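Putative RnfG subunit of electron transport complex (Thermotoga maritima, PDB 3DCZ) is probably an FMN-binding subunit of a membrane-bound complex that couples electron transfer to the movement of ions across the membrane. Local coordinates at residues 21-32 against 47-58; 66-74 against 85-93. All blocks are in the same frame, centred on the assembly; numbering follows the deposited sequence. Where two conformers were deposited one is given.

Along the chain, contact 1 closes before contact 2 opens, and their centres lie about 14 Å apart. Contact 1 pairs helix 22-31 with most of helix 44-54 and the turn after it; contact 2 pairs strands 67-77 and 83-90, a beta hairpin within the five-stranded antiparallel sheet. The helical pair lies against one face of this sheet, where L32 touches V86, while V69 and L73 of the hairpin meet helix 188-206 on the other. The two contacts touch directly: the hydroxyl of Y74 probably bonds to G55 O and P72 packs against E57. The N-terminal helices are thereby joined to the sheet of this member of the FMN-binding family.

Contact 1: residues 21-32 against 47-58; sequences NAAKLSAIKFVL and IEEIVKKTGIET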
loop_
_atom_site.group_PDB
_atom_site.type_symbol
_atom_site.label_atom_id
_atom_site.label_comp_id
_atom_site.label_asym_id
_atom_site.label_seq_id
_atom_site.Cartn_x
_atom_site.Cartn_y
_atom_site.Cartn_z
ATOM N N ASN A 21 12.262 13.332 -8.924
ATOM C CA ASN A 21 11.221 12.508 -8.292
ATOM C C ASN A 21 11.805 11.417 -7.453
ATOM O O ASN A 21 11.274 10.273 -7.460
ATOM C CB ASN A 21 10.340 11.825 -9.336
ATOM C CG ASN A 21 9.668 12.796 -10.234
ATOM O OD1 ASN A 21 8.483 13.099 -10.078
ATOM N ND2 ASN A 21 10.417 13.305 -11.172
ATOM N N ALA A 22 12.880 11.751 -6.736
ATOM C CA ALA A 22 13.569 10.746 -5.971
ATOM C C ALA A 22 12.621 10.100 -4.985
ATOM O O ALA A 22 12.588 8.884 -4.932
ATOM C CB ALA A 22 14.798 11.310 -5.267
ATOM N N ALA A 23 11.815 10.883 -4.258
ATOM C CA ALA A 23 10.927 10.340 -3.206
ATOM C C ALA A 23 9.937 9.311 -3.755
ATOM O O ALA A 23 9.740 8.228 -3.192
ATOM C CB ALA A 23 10.158 11.450 -2.511
ATOM N N LYS A 24 9.286 9.650 -4.857
ATOM C CA LYS A 24 8.294 8.735 -5.434
ATOM C C LYS A 24 8.943 7.418 -5.883
ATOM O O LYS A 24 8.477 6.321 -5.546
ATOM C CB LYS A 24 7.566 9.396 -6.607
ATOM C CG LYS A 24 6.483 8.528 -7.187
ATOM C CD LYS A 24 5.679 9.230 -8.268
ATOM C CE LYS A 24 4.710 8.260 -8.914
ATOM N NZ LYS A 24 3.868 8.966 -9.952
ATOM N N LEU A 25 10.020 7.530 -6.664
ATOM C CA LEU A 25 10.722 6.353 -7.143
ATOM C C LEU A 25 11.257 5.520 -5.980
ATOM O O LEU A 25 11.174 4.287 -5.990
ATOM C CB LEU A 25 11.843 6.745 -8.125
ATOM C CG LEU A 25 12.572 5.589 -8.779
ATOM C CD1 LEU A 25 11.614 4.699 -9.571
ATOM C CD2 LEU A 25 13.673 6.157 -9.720
ATOM N N SER A 26 11.775 6.184 -4.960
ATOM C CA SER A 26 12.267 5.495 -3.767
ATOM C C SER A 26 11.136 4.699 -3.093
ATOM O O SER A 26 11.312 3.543 -2.683
ATOM C CB SER A 26 12.848 6.516 -2.790
ATOM O OG SER A 26 13.139 5.921 -1.542
ATOM N N ALA A 27 9.962 5.320 -2.974
ATOM C CA ALA A 27 8.785 4.666 -2.394
ATOM C C ALA A 27 8.333 3.460 -3.190
ATOM O O ALA A 27 7.963 2.427 -2.618
ATOM C CB ALA A 27 7.606 5.664 -2.206
ATOM N N ILE A 28 8.310 3.591 -4.521
ATOM C CA ILE A 28 7.864 2.485 -5.354
ATOM C C ILE A 28 8.851 1.321 -5.216
ATOM O O ILE A 28 8.443 0.161 -5.102
ATOM C CB ILE A 28 7.738 2.938 -6.802
ATOM C CG1 ILE A 28 6.613 3.957 -6.889
ATOM C CG2 ILE A 28 7.501 1.719 -7.766
ATOM C CD1 ILE A 28 6.479 4.647 -8.294
ATOM N N LYS A 29 10.135 1.626 -5.208
ATOM C CA LYS A 29 11.165 0.593 -4.988
ATOM C C LYS A 29 10.960 -0.075 -3.627
ATOM O O LYS A 29 10.980 -1.317 -3.520
ATOM C CB LYS A 29 12.574 1.205 -5.049
ATOM C CG LYS A 29 13.026 1.599 -6.430
ATOM C CD LYS A 29 14.371 2.325 -6.399
ATOM C CE LYS A 29 14.871 2.615 -7.775
ATOM N NZ LYS A 29 16.239 3.169 -7.664
ATOM N N PHE A 30 10.716 0.731 -2.590
ATOM C CA PHE A 30 10.552 0.169 -1.250
ATOM C C PHE A 30 9.397 -0.827 -1.175
ATOM O O PHE A 30 9.548 -1.940 -0.628
ATOM C CB PHE A 30 10.313 1.256 -0.210
ATOM C CG PHE A 30 10.075 0.693 1.152
ATOM C CD1 PHE A 30 11.133 0.322 1.955
ATOM C CD2 PHE A 30 8.783 0.500 1.631
ATOM C CE1 PHE A 30 10.921 -0.214 3.172
ATOM C CE2 PHE A 30 8.552 -0.091 2.833
ATOM C CZ PHE A 30 9.642 -0.417 3.645
ATOM N N VAL A 31 8.251 -0.462 -1.772
ATOM C CA VAL A 31 7.054 -1.306 -1.639
ATOM C C VAL A 31 7.132 -2.574 -2.483
ATOM O O VAL A 31 6.304 -3.503 -2.343
ATOM C CB VAL A 31 5.737 -0.512 -1.899
ATOM C CG1 VAL A 31 5.591 0.633 -0.821
ATOM C CG2 VAL A 31 5.681 0.025 -3.294
ATOM N N LEU A 32 8.141 -2.609 -3.356
ATOM C CA LEU A 32 8.453 -3.788 -4.165
ATOM C C LEU A 32 9.550 -4.653 -3.554
ATOM O O LEU A 32 9.998 -5.603 -4.183
ATOM C CB LEU A 32 8.744 -3.400 -5.606
ATOM C CG LEU A 32 7.517 -3.032 -6.462
ATOM C CD1 LEU A 32 7.975 -2.289 -7.726
ATOM C CD2 LEU A 32 6.700 -4.267 -6.830
ATOM N N ILE A 47 12.525 -1.836 -12.122
ATOM C CA ILE A 47 11.500 -0.975 -11.534
ATOM C C ILE A 47 11.593 0.446 -12.111
ATOM O O ILE A 47 10.581 1.007 -12.529
ATOM C CB ILE A 47 11.592 -0.914 -9.994
ATOM C CG1 ILE A 47 11.303 -2.298 -9.363
ATOM C CG2 ILE A 47 10.670 0.169 -9.460
ATOM C CD1 ILE A 47 11.625 -2.367 -7.860
ATOM N N GLU A 48 12.803 1.014 -12.142
ATOM C CA GLU A 48 13.044 2.343 -12.709
ATOM C C GLU A 48 12.539 2.432 -14.148
ATOM O O GLU A 48 11.844 3.392 -14.503
ATOM C CB GLU A 48 14.545 2.680 -12.693
ATOM C CG GLU A 48 15.150 2.908 -11.327
ATOM C CD GLU A 48 16.677 2.706 -11.296
ATOM O OE1 GLU A 48 17.313 2.567 -12.377
ATOM O OE2 GLU A 48 17.247 2.675 -10.183
ATOM N N GLU A 49 12.861 1.422 -14.952
ATOM C CA GLU A 49 12.481 1.427 -16.360
ATOM C C GLU A 49 10.962 1.388 -16.524
ATOM O O GLU A 49 10.395 2.137 -17.335
ATOM C CB GLU A 49 13.150 0.271 -17.098
ATOM C CG GLU A 49 14.657 0.502 -17.280
ATOM C CD GLU A 49 15.407 -0.718 -17.783
ATOM O OE1 GLU A 49 14.775 -1.773 -18.009
ATOM O OE2 GLU A 49 16.639 -0.615 -17.952
ATOM N N ILE A 50 10.306 0.538 -15.741
ATOM C CA ILE A 50 8.851 0.417 -15.807
ATOM C C ILE A 50 8.172 1.714 -15.367
ATOM O O ILE A 50 7.215 2.196 -15.978
ATOM C CB ILE A 50 8.351 -0.814 -15.005
ATOM C CG1 ILE A 50 8.727 -2.121 -15.723
ATOM C CG2 ILE A 50 6.835 -0.734 -14.752
ATOM C CD1 ILE A 50 8.506 -3.327 -14.826
ATOM N N VAL A 51 8.645 2.296 -14.281
ATOM C CA VAL A 51 8.065 3.543 -13.817
ATOM C C VAL A 51 8.236 4.653 -14.867
ATOM O O VAL A 51 7.270 5.388 -15.168
ATOM C CB VAL A 51 8.701 3.968 -12.469
ATOM C CG1 VAL A 51 8.298 5.367 -12.131
ATOM C CG2 VAL A 51 8.291 2.969 -11.349
ATOM N N LYS A 52 9.435 4.779 -15.435
ATOM C CA LYS A 52 9.686 5.805 -16.459
ATOM C C LYS A 52 8.836 5.578 -17.716
ATOM O O LYS A 52 8.243 6.508 -18.255
ATOM C CB LYS A 52 11.181 5.894 -16.772
ATOM C CG LYS A 52 11.942 6.752 -15.727
ATOM C CD LYS A 52 13.427 6.468 -15.692
ATOM C CE LYS A 52 14.176 7.430 -14.766
ATOM N NZ LYS A 52 14.603 8.672 -15.467
ATOM N N LYS A 53 8.758 4.340 -18.173
ATOM C CA LYS A 53 7.950 3.991 -19.351
ATOM C C LYS A 53 6.440 4.197 -19.120
ATOM O O LYS A 53 5.712 4.615 -20.005
ATOM C CB LYS A 53 8.224 2.537 -19.749
ATOM C CG LYS A 53 7.455 2.037 -20.965
ATOM C CD LYS A 53 7.770 0.552 -21.228
ATOM C CE LYS A 53 7.068 0.027 -22.481
ATOM N NZ LYS A 53 7.378 -1.421 -22.740
ATOM N N THR A 54 5.962 3.873 -17.928
ATOM C CA THR A 54 4.546 4.028 -17.603
ATOM C C THR A 54 4.212 5.510 -17.420
ATOM O O THR A 54 3.139 5.962 -17.806
ATOM C CB THR A 54 4.192 3.258 -16.323
ATOM O OG1 THR A 54 4.573 1.881 -16.443
ATOM C CG2 THR A 54 2.705 3.319 -16.030
ATOM N N GLY A 55 5.137 6.233 -16.795
ATOM C CA GLY A 55 5.023 7.655 -16.575
ATOM C C GLY A 55 5.214 7.951 -15.104
ATOM O O GLY A 55 4.581 7.324 -14.257
ATOM N N ILE A 56 6.102 8.898 -14.792
ATOM C CA ILE A 56 6.427 9.225 -13.408
ATOM C C ILE A 56 5.470 10.268 -12.826
ATOM O O ILE A 56 5.479 10.515 -11.623
ATOM C CB ILE A 56 7.904 9.736 -13.291
ATOM C CG1 ILE A 56 8.419 9.739 -11.842
ATOM C CG2 ILE A 56 8.005 11.149 -13.862
ATOM C CD1 ILE A 56 8.260 8.527 -10.974
ATOM N N GLU A 57 4.632 10.868 -13.670
ATOM C CA GLU A 57 3.630 11.796 -13.182
ATOM C C GLU A 57 2.698 11.126 -12.183
ATOM O O GLU A 57 2.619 9.904 -12.124
ATOM C CB GLU A 57 2.792 12.331 -14.341
ATOM C CG GLU A 57 1.674 11.415 -14.834
ATOM C CD GLU A 57 2.067 10.342 -15.823
ATOM O OE1 GLU A 57 3.233 10.255 -16.219
ATOM O OE2 GLU A 57 1.144 9.602 -16.228
ATOM N N THR A 58 2.042 11.950 -11.383
ATOM C CA THR A 58 0.941 11.482 -10.524
ATOM C C THR A 58 -0.332 12.140 -11.015
ATOM O O THR A 58 -0.395 13.356 -11.113
ATOM C CB THR A 58 1.201 11.758 -9.031
ATOM O OG1 THR A 58 2.354 10.999 -8.619
ATOM C CG2 THR A 58 0.017 11.366 -8.161
HETATM O O HOH W 1 6.025 12.650 -10.020
#
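I47 meets L32 through its CD1 methyl, 3.7 Å from L32 CD1, and turns its other branch, CG2, to I28 CG2. At E48 the contact becomes ionic. K29, extended beyond CG, brings NZ to 2.8 Å from E48 OE2 in a salt bridge that uses the anti lone pair of the carboxylate oxygen; E44 is a second acidic partner of the same ammonium. L25 crosses E48 at about a right angle, its CD2 methyl meeting E48 CG. One turn on, V51 points its CG2 methyl at the end of I28, 3.9 Å from I28 CD1, with L25 CD1 crossing beside it. The helices form a strongly inclined pair, the axes of 22-31 and 47-54 passing 10.5 Å apart at 126° between their directions, and it covers one face of the antiparallel sheet, A27 and L32 making contact from the first helix and its end. The second helix ends at T54; G55, just after it, has a positive phi at which a side chain would jam against the preceding carbonyl. Beyond it, I56 lays CG1 against the amide of N21, 3.7 Å from N21 CG, and CD1 against the K24 chain. A water donates to both N21 OD1 and I56 O. K24, with CG anti to its own N (chi1 -177°) and the rest fully extended, passes I56 to reach the turn. Its NZ donates to I56 O at 2.8 Å, from above the carbonyl plane, and to T58 OG1 at 2.9 Å. Y74 OH is a third hydrogen-bond partner of this largely buried ammonium group.

Contact 2: residues 66-74 against 85-93; sequences EGVVLGPLY and YVLSGYAPG. With ACT (acetate ion), chain D.
Between the L70-S88 and Y74-V86 pairs the register slips by two residues, a beta bulge in which G71, P72 and L73 stand across from L87 alone. The peptide bond before P72 is cis, and the strand turns a corner at G71, yet regular antiparallel bonding resumes beyond it: V86 N lies 2.8 Å from Y74 O, and Y74 N returns a bond to V86 O. Before the bulge, V68-Y90 and L70-S88 are both hydrogen-bonded pairs, L70 N reaching S88 O at 2.8 Å, whereas V69-G89 between them is a non-hydrogen-bonded pair. G89 CA makes a CA-H...O contact with V68 O. At G67 the CA lies 3.2 Å from Y90 O, and a CB there would collide with that oxygen. The two strands form a hairpin inside the five-stranded antiparallel meander, flanked by strands 59-64 and 98-107. V68, L70, Y74, V86, S88 and Y90 share one face; from the other, V69 meets L197 of helix 188-206. On the first face V68 CG2 slants across to Y90 CD2, and the CB atoms of L70 and S88 meet at 3.8 Å. The Y74 ring carries P72 CB over one face and V86 O at its edge, its hydroxyl going to G55. L73, whose chi1 of 177° turns CG away from the backbone N, swings CD1 to 4.0 Å from Y85 CD1, the two side chains crossing obliquely. Y85 OH donates to an acetate oxygen at 2.6 Å, in the plane of the ring; this acetate, probably from the crystallisation liquor, is also held by N83. An alanine at Y85 would lack both ring and hydroxyl, and would probably leave L73 CD1 without its aromatic neighbour and the acetate without this donor.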
loop_
_atom_site.group_PDB
_atom_site.type_symbol
_atom_site.label_atom_id
_atom_site.label_comp_id
_atom_site.label_asym_id
_atom_site.label_seq_id
_atom_site.Cartn_x
_atom_site.Cartn_y
_atom_site.Cartn_z
ATOM N N GLU A 66 -14.422 9.345 0.450
ATOM C CA GLU A 66 -13.523 9.294 1.581
ATOM C C GLU A 66 -12.060 9.506 1.221
ATOM O O GLU A 66 -11.202 9.507 2.091
ATOM C CB GLU A 66 -13.649 7.922 2.259
ATOM C CG GLU A 66 -15.077 7.578 2.646
ATOM C CD GLU A 66 -15.261 7.605 4.113
ATOM O OE1 GLU A 66 -14.820 6.628 4.755
ATOM O OE2 GLU A 66 -15.832 8.586 4.615
ATOM N N GLY A 67 -11.756 9.657 -0.075
ATOM C CA GLY A 67 -10.375 9.885 -0.466
ATOM C C GLY A 67 -10.205 9.745 -1.968
ATOM O O GLY A 67 -11.188 9.696 -2.715
ATOM N N VAL A 68 -8.942 9.667 -2.371
ATOM C CA VAL A 68 -8.580 9.704 -3.786
ATOM C C VAL A 68 -7.516 8.641 -4.076
ATOM O O VAL A 68 -6.559 8.489 -3.334
ATOM C CB VAL A 68 -8.013 11.108 -4.172
ATOM C CG1 VAL A 68 -7.684 11.134 -5.693
ATOM C CG2 VAL A 68 -8.970 12.231 -3.817
ATOM N N VAL A 69 -7.726 7.901 -5.159
ATOM C CA VAL A 69 -6.741 6.965 -5.677
ATOM C C VAL A 69 -6.005 7.596 -6.846
ATOM O O VAL A 69 -6.616 8.189 -7.743
ATOM C CB VAL A 69 -7.413 5.645 -6.084
ATOM C CG1 VAL A 69 -6.417 4.722 -6.797
ATOM C CG2 VAL A 69 -8.043 4.961 -4.820
ATOM N N LEU A 70 -4.683 7.528 -6.745
ATOM C CA LEU A 70 -3.768 8.213 -7.638
ATOM C C LEU A 70 -2.992 7.233 -8.480
ATOM O O LEU A 70 -2.531 6.201 -7.991
ATOM C CB LEU A 70 -2.822 9.043 -6.798
ATOM C CG LEU A 70 -3.471 10.068 -5.883
ATOM C CD1 LEU A 70 -2.456 10.630 -4.869
ATOM C CD2 LEU A 70 -4.020 11.221 -6.717
ATOM N N GLY A 71 -2.832 7.560 -9.752
ATOM C CA GLY A 71 -2.088 6.691 -10.671
ATOM C C GLY A 71 -0.867 7.412 -11.211
ATOM O O GLY A 71 -0.474 8.464 -10.717
ATOM N N PRO A 72 -0.247 6.847 -12.247
ATOM C CA PRO A 72 -0.635 5.631 -12.923
ATOM C C PRO A 72 -0.663 4.391 -12.069
ATOM O O PRO A 72 -0.009 4.315 -11.031
ATOM C CB PRO A 72 0.500 5.446 -13.969
ATOM C CG PRO A 72 1.092 6.738 -14.138
ATOM C CD PRO A 72 0.956 7.460 -12.843
ATOM N N LEU A 73 -1.422 3.402 -12.539
ATOM C CA LEU A 73 -1.368 2.066 -11.970
ATOM C C LEU A 73 -0.081 1.452 -12.537
ATOM O O LEU A 73 -0.002 1.179 -13.734
ATOM C CB LEU A 73 -2.595 1.277 -12.436
ATOM C CG LEU A 73 -2.630 -0.164 -11.963
ATOM C CD1 LEU A 73 -2.578 -0.257 -10.447
ATOM C CD2 LEU A 73 -3.857 -0.855 -12.511
ATOM N N TYR A 74 0.927 1.235 -11.711
ATOM C CA TYR A 74 2.160 0.595 -12.153
ATOM C C TYR A 74 2.031 -0.913 -11.969
ATOM O O TYR A 74 1.642 -1.378 -10.889
ATOM C CB TYR A 74 3.351 1.078 -11.321
ATOM C CG TYR A 74 3.578 2.558 -11.435
ATOM C CD1 TYR A 74 4.181 3.113 -12.554
ATOM C CD2 TYR A 74 3.187 3.407 -10.421
ATOM C CE1 TYR A 74 4.406 4.496 -12.649
ATOM C CE2 TYR A 74 3.390 4.782 -10.504
ATOM C CZ TYR A 74 4.009 5.329 -11.613
ATOM O OH TYR A 74 4.222 6.712 -11.756
ATOM N N TYR A 85 0.997 -4.753 -8.216
ATOM C CA TYR A 85 0.421 -3.474 -8.610
ATOM C C TYR A 85 0.876 -2.453 -7.603
ATOM O O TYR A 85 0.781 -2.718 -6.392
ATOM C CB TYR A 85 -1.113 -3.588 -8.615
ATOM C CG TYR A 85 -1.552 -4.565 -9.661
ATOM C CD1 TYR A 85 -1.724 -4.130 -10.989
ATOM C CD2 TYR A 85 -1.665 -5.907 -9.390
ATOM C CE1 TYR A 85 -2.024 -5.021 -11.989
ATOM C CE2 TYR A 85 -2.001 -6.801 -10.392
ATOM C CZ TYR A 85 -2.175 -6.349 -11.695
ATOM O OH TYR A 85 -2.465 -7.224 -12.709
ATOM N N VAL A 86 1.368 -1.311 -8.063
ATOM C CA VAL A 86 1.703 -0.209 -7.173
ATOM C C VAL A 86 0.822 0.960 -7.547
ATOM O O VAL A 86 0.684 1.333 -8.701
ATOM C CB VAL A 86 3.217 0.160 -7.232
ATOM C CG1 VAL A 86 3.483 1.403 -6.390
ATOM C CG2 VAL A 86 4.075 -1.046 -6.790
ATOM N N LEU A 87 0.200 1.515 -6.522
ATOM C CA LEU A 87 -0.520 2.770 -6.724
ATOM C C LEU A 87 -0.380 3.663 -5.513
ATOM O O LEU A 87 0.337 3.334 -4.569
ATOM C CB LEU A 87 -1.980 2.507 -7.138
ATOM C CG LEU A 87 -2.929 1.824 -6.149
ATOM C CD1 LEU A 87 -4.310 1.653 -6.776
ATOM C CD2 LEU A 87 -2.390 0.441 -5.725
ATOM N N SER A 88 -1.005 4.837 -5.592
ATOM C CA SER A 88 -0.907 5.822 -4.543
ATOM C C SER A 88 -2.323 6.223 -4.098
ATOM O O SER A 88 -3.323 6.000 -4.795
ATOM C CB SER A 88 -0.142 7.025 -5.104
ATOM O OG SER A 88 1.243 6.686 -5.226
ATOM N N GLY A 89 -2.391 6.881 -2.954
ATOM C CA GLY A 89 -3.651 7.326 -2.452
ATOM C C GLY A 89 -3.561 8.443 -1.448
ATOM O O GLY A 89 -2.485 8.747 -0.899
ATOM N N TYR A 90 -4.708 9.061 -1.252
ATOM C CA TYR A 90 -4.881 10.195 -0.368
ATOM C C TYR A 90 -6.172 10.038 0.444
ATOM O O TYR A 90 -7.177 9.585 -0.077
ATOM C CB TYR A 90 -5.024 11.477 -1.202
ATOM C CG TYR A 90 -5.454 12.694 -0.407
ATOM C CD1 TYR A 90 -4.540 13.457 0.322
ATOM C CD2 TYR A 90 -6.804 13.052 -0.342
ATOM C CE1 TYR A 90 -4.978 14.551 1.053
ATOM C CE2 TYR A 90 -7.229 14.139 0.376
ATOM C CZ TYR A 90 -6.325 14.872 1.075
ATOM O OH TYR A 90 -6.845 15.948 1.791
ATOM N N ALA A 91 -6.161 10.475 1.688
ATOM C CA ALA A 91 -7.373 10.671 2.461
ATOM C C ALA A 91 -7.243 11.949 3.264
ATOM O O ALA A 91 -6.145 12.324 3.658
ATOM C CB ALA A 91 -7.644 9.452 3.396
ATOM N N PRO A 92 -8.373 12.630 3.485
ATOM C CA PRO A 92 -8.343 13.821 4.376
ATOM C C PRO A 92 -7.731 13.475 5.753
ATOM O O PRO A 92 -7.984 12.419 6.292
ATOM C CB PRO A 92 -9.809 14.221 4.493
ATOM C CG PRO A 92 -10.513 13.597 3.338
ATOM C CD PRO A 92 -9.715 12.353 2.954
ATOM N N GLY A 93 -6.890 14.349 6.292
ATOM C CA GLY A 93 -6.048 14.012 7.453
ATOM C C GLY A 93 -4.601 14.067 6.979
ATOM O O GLY A 93 -3.681 14.241 7.774
HETATM C C ACT D . -4.379 -10.060 -12.253
HETATM O O ACT D . -3.215 -9.670 -12.063
HETATM O OXT ACT D . -4.475 -11.284 -12.497
HETATM C CH3 ACT D . -5.564 -9.160 -12.161
#